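Local coordinates for PbSGBP-B lipoprotein (Prevotella bryantii B14, PDB 6D2Y) that probably binds polysaccharide at the bacterial cell surface as a glycan-binding lipoprotein that carries a magnesium ion, at residues S139-K144 and A212-M217. Sequence-based numbering, arbitrary orientation.
Sequences SNEWAK and APFQYM
Trp142 lies with one indole face over the backbone of Met217 (selenomethionine): CA of Met217 sits 3.7 Å from the centroid of the five-membered ring, only 12° off its normal, a CH-pi contact. The Met217 side chain bends at chi2 and chi3, and its selenium approaches the six-membered ring obliquely, 4.1 Å from Trp142 CE3, as a Met-aromatic contact. Met217 CE turns back to Trp142 C and Ala143 O, while Met217 CG lies over the centre of one face of the Tyr216 ring.

Tyr216, with CG anti to its backbone N (chi1 -176°), presents its hydroxyl to the carbonyl of Ala143. Ala143 O lies in the ring plane, and Tyr216 OH donates to it at 2.6 Å, nearly along the C=O axis. Met217 N donates to Glu141 O at 3.0 Å; both accepting carbonyls belong to the type I turn from Asn140 to Ala143. Inside that turn, Asn140 OD1 accepts from Trp142 N, an Asx turn.

Glu141 extends its carboxylate toward Phe214, OE2 standing 3.2 Å from Phe214 CB, the carboxylate and phenyl planes 39° apart. Trp142 NE1 donates to Asp218 O, and the indole lies about 6 Å from the bound magnesium ion. Outside the contact, Lys314 (strand 311-318) and Arg455 (strand 449-458) form salt bridges with Glu141, joining the IPT/TIG loop to the neighbouring sheet and probably stabilising this buried acid as a carboxylate.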
ATOM      1  N   SER A 139       6.036  -2.718   6.838  1.00 51.83           N
ATOM      2  CA  SER A 139       5.935  -4.155   7.089  1.00 51.82           C
ATOM      3  C   SER A 139       4.900  -4.454   8.167  1.00 50.96           C
ATOM      4  O   SER A 139       4.022  -5.304   7.986  1.00 49.46           O
ATOM      5  CB  SER A 139       7.299  -4.714   7.487  1.00 49.09           C
ATOM      6  OG  SER A 139       7.756  -4.128   8.693  1.00 51.12           O
ATOM      7  N   ASN A 140       4.993  -3.764   9.302  1.00 51.49           N
ATOM      8  CA  ASN A 140       4.013  -3.900  10.378  1.00 48.31           C
ATOM      9  C   ASN A 140       3.799  -2.503  10.944  1.00 46.64           C
ATOM     10  O   ASN A 140       4.640  -1.995  11.688  1.00 51.20           O
ATOM     11  CB  ASN A 140       4.501  -4.861  11.456  1.00 52.62           C
ATOM     12  CG  ASN A 140       3.521  -5.000  12.618  1.00 51.95           C
ATOM     13  OD1 ASN A 140       2.469  -4.364  12.648  1.00 47.98           O
ATOM     14  ND2 ASN A 140       3.871  -5.848  13.579  1.00 47.04           N
ATOM     15  N   GLU A 141       2.673  -1.889  10.597  1.00 44.76           N
ATOM     16  CA  GLU A 141       2.359  -0.582  11.155  1.00 45.24           C
ATOM     17  C   GLU A 141       2.167  -0.630  12.666  1.00 45.51           C
ATOM     18  O   GLU A 141       2.174   0.427  13.310  1.00 49.92           O
ATOM     19  CB  GLU A 141       1.111  -0.019  10.481  1.00 36.49           C
ATOM     20  CG  GLU A 141       1.281   0.101   8.981  1.00 45.16           C
ATOM     21  CD  GLU A 141       0.047   0.627   8.282  1.00 48.12           C
ATOM     22  OE1 GLU A 141      -0.921   1.004   8.977  1.00 51.37           O
ATOM     23  OE2 GLU A 141       0.043   0.660   7.036  1.00 50.87           O
ATOM     24  N   TRP A 142       1.982  -1.823  13.247  1.00 45.99           N
ATOM     25  CA  TRP A 142       1.862  -1.997  14.691  1.00 46.48           C
ATOM     26  C   TRP A 142       3.060  -2.737  15.285  1.00 49.06           C
ATOM     27  O   TRP A 142       2.916  -3.527  16.220  1.00 51.46           O
ATOM     28  CB  TRP A 142       0.550  -2.705  15.019  1.00 44.62           C
ATOM     29  CG  TRP A 142      -0.653  -1.790  14.949  1.00 54.20           C
ATOM     30  CD1 TRP A 142      -1.047  -1.034  13.883  1.00 52.89           C
ATOM     31  CD2 TRP A 142      -1.604  -1.535  15.991  1.00 52.98           C
ATOM     32  NE1 TRP A 142      -2.189  -0.334  14.192  1.00 49.11           N
ATOM     33  CE2 TRP A 142      -2.551  -0.624  15.482  1.00 48.35           C
ATOM     34  CE3 TRP A 142      -1.749  -1.994  17.303  1.00 46.22           C
ATOM     35  CZ2 TRP A 142      -3.623  -0.164  16.238  1.00 41.63           C
ATOM     36  CZ3 TRP A 142      -2.806  -1.537  18.048  1.00 44.91           C
ATOM     37  CH2 TRP A 142      -3.733  -0.632  17.517  1.00 44.20           C
ATOM     38  N   ALA A 143       4.253  -2.440  14.785  1.00 49.73           N
ATOM     39  CA  ALA A 143       5.450  -3.118  15.254  1.00 47.80           C
ATOM     40  C   ALA A 143       5.838  -2.629  16.639  1.00 50.84           C
ATOM     41  O   ALA A 143       5.850  -1.426  16.911  1.00 57.14           O
ATOM     42  CB  ALA A 143       6.606  -2.895  14.282  1.00 46.00           C
ATOM     43  N   LYS A 144       6.162  -3.574  17.516  1.00 53.80           N
ATOM     44  CA  LYS A 144       6.590  -3.251  18.866  1.00 56.41           C
ATOM     45  C   LYS A 144       8.060  -2.835  18.881  1.00 55.10           C
ATOM     46  O   LYS A 144       8.804  -3.036  17.917  1.00 52.47           O
ATOM     47  CB  LYS A 144       6.367  -4.441  19.797  1.00 64.33           C
ATOM     48  CG  LYS A 144       5.108  -5.234  19.501  1.00 74.65           C
ATOM     49  CD  LYS A 144       4.885  -6.332  20.529  1.00 77.80           C
ATOM     50  CE  LYS A 144       3.407  -6.630  20.693  1.00 70.58           C
ATOM     51  NZ  LYS A 144       2.587  -5.393  20.583  1.00 73.53           N
ATOM     52  N   ALA A 212       3.924   9.452   4.349  1.00 57.83           N
ATOM     53  CA  ALA A 212       3.601   8.039   4.272  1.00 51.91           C
ATOM     54  C   ALA A 212       2.094   7.831   4.405  1.00 56.23           C
ATOM     55  O   ALA A 212       1.422   8.563   5.137  1.00 60.55           O
ATOM     56  CB  ALA A 212       4.325   7.267   5.367  1.00 50.69           C
ATOM     57  N   PRO A 213       1.537   6.837   3.707  1.00 55.87           N
ATOM     58  CA  PRO A 213       0.095   6.579   3.819  1.00 55.84           C
ATOM     59  C   PRO A 213      -0.258   5.739   5.034  1.00 55.65           C
ATOM     60  O   PRO A 213      -1.154   4.892   4.969  1.00 62.61           O
ATOM     61  CB  PRO A 213      -0.222   5.837   2.517  1.00 52.81           C
ATOM     62  CG  PRO A 213       1.040   5.100   2.213  1.00 48.87           C
ATOM     63  CD  PRO A 213       2.172   5.986   2.684  1.00 55.97           C
ATOM     64  N   PHE A 214       0.439   5.958   6.145  1.00 53.26           N
ATOM     65  CA  PHE A 214       0.179   5.202   7.360  1.00 50.01           C
ATOM     66  C   PHE A 214       0.766   5.952   8.544  1.00 55.52           C
ATOM     67  O   PHE A 214       1.611   6.836   8.388  1.00 56.40           O
ATOM     68  CB  PHE A 214       0.758   3.785   7.279  1.00 49.37           C
ATOM     69  CG  PHE A 214       2.145   3.720   6.695  1.00 56.38           C
ATOM     70  CD1 PHE A 214       3.240   4.186   7.407  1.00 54.40           C
ATOM     71  CD2 PHE A 214       2.353   3.189   5.432  1.00 59.97           C
ATOM     72  CE1 PHE A 214       4.513   4.126   6.868  1.00 49.32           C
ATOM     73  CE2 PHE A 214       3.622   3.127   4.889  1.00 54.02           C
ATOM     74  CZ  PHE A 214       4.703   3.595   5.610  1.00 50.45           C
ATOM     75  N   GLN A 215       0.306   5.577   9.733  1.00 55.28           N
ATOM     76  CA  GLN A 215       0.817   6.117  10.981  1.00 52.51           C
ATOM     77  C   GLN A 215       1.253   4.964  11.873  1.00 50.29           C
ATOM     78  O   GLN A 215       0.848   3.815  11.680  1.00 52.39           O
ATOM     79  CB  GLN A 215      -0.233   6.980  11.699  1.00 54.12           C
ATOM     80  CG  GLN A 215      -0.671   8.207  10.916  1.00 58.57           C
ATOM     81  CD  GLN A 215      -1.706   9.034  11.654  1.00 61.70           C
ATOM     82  OE1 GLN A 215      -2.412   8.532  12.529  1.00 66.99           O
ATOM     83  NE2 GLN A 215      -1.799  10.312  11.307  1.00 64.11           N
ATOM     84  N   TYR A 216       2.092   5.281  12.854  1.00 50.49           N
ATOM     85  CA  TYR A 216       2.536   4.274  13.809  1.00 53.25           C
ATOM     86  C   TYR A 216       1.405   3.950  14.780  1.00 51.82           C
ATOM     87  O   TYR A 216       0.797   4.861  15.346  1.00 52.00           O
ATOM     88  CB  TYR A 216       3.755   4.783  14.573  1.00 54.94           C
ATOM     89  CG  TYR A 216       4.337   3.761  15.514  1.00 50.68           C
ATOM     90  CD1 TYR A 216       4.508   2.443  15.112  1.00 45.71           C
ATOM     91  CD2 TYR A 216       4.686   4.103  16.813  1.00 58.69           C
ATOM     92  CE1 TYR A 216       5.036   1.500  15.968  1.00 51.08           C
ATOM     93  CE2 TYR A 216       5.210   3.163  17.679  1.00 59.87           C
ATOM     94  CZ  TYR A 216       5.380   1.862  17.250  1.00 59.02           C
ATOM     95  OH  TYR A 216       5.903   0.916  18.103  1.00 65.25           O
HETATM   96  N   MSE A 217       1.133   2.658  14.990  1.00 51.42           N
HETATM   97  CA  MSE A 217      -0.032   2.214  15.776  1.00 54.37           C
HETATM   98  C   MSE A 217      -1.316   2.779  15.185  1.00 51.73           C
HETATM   99  O   MSE A 217      -2.184   3.217  15.929  1.00 53.05           O
HETATM  100  CB  MSE A 217       0.055   2.657  17.244  1.00 60.44           C
HETATM  101  CG  MSE A 217       1.266   2.160  18.061  1.00 74.45           C
HETATM  102 SE   MSE A 217       1.405   0.277  18.606  0.77 80.29          SE
HETATM  103  CE  MSE A 217       2.961  -0.442  17.682  1.00 79.76           C
TER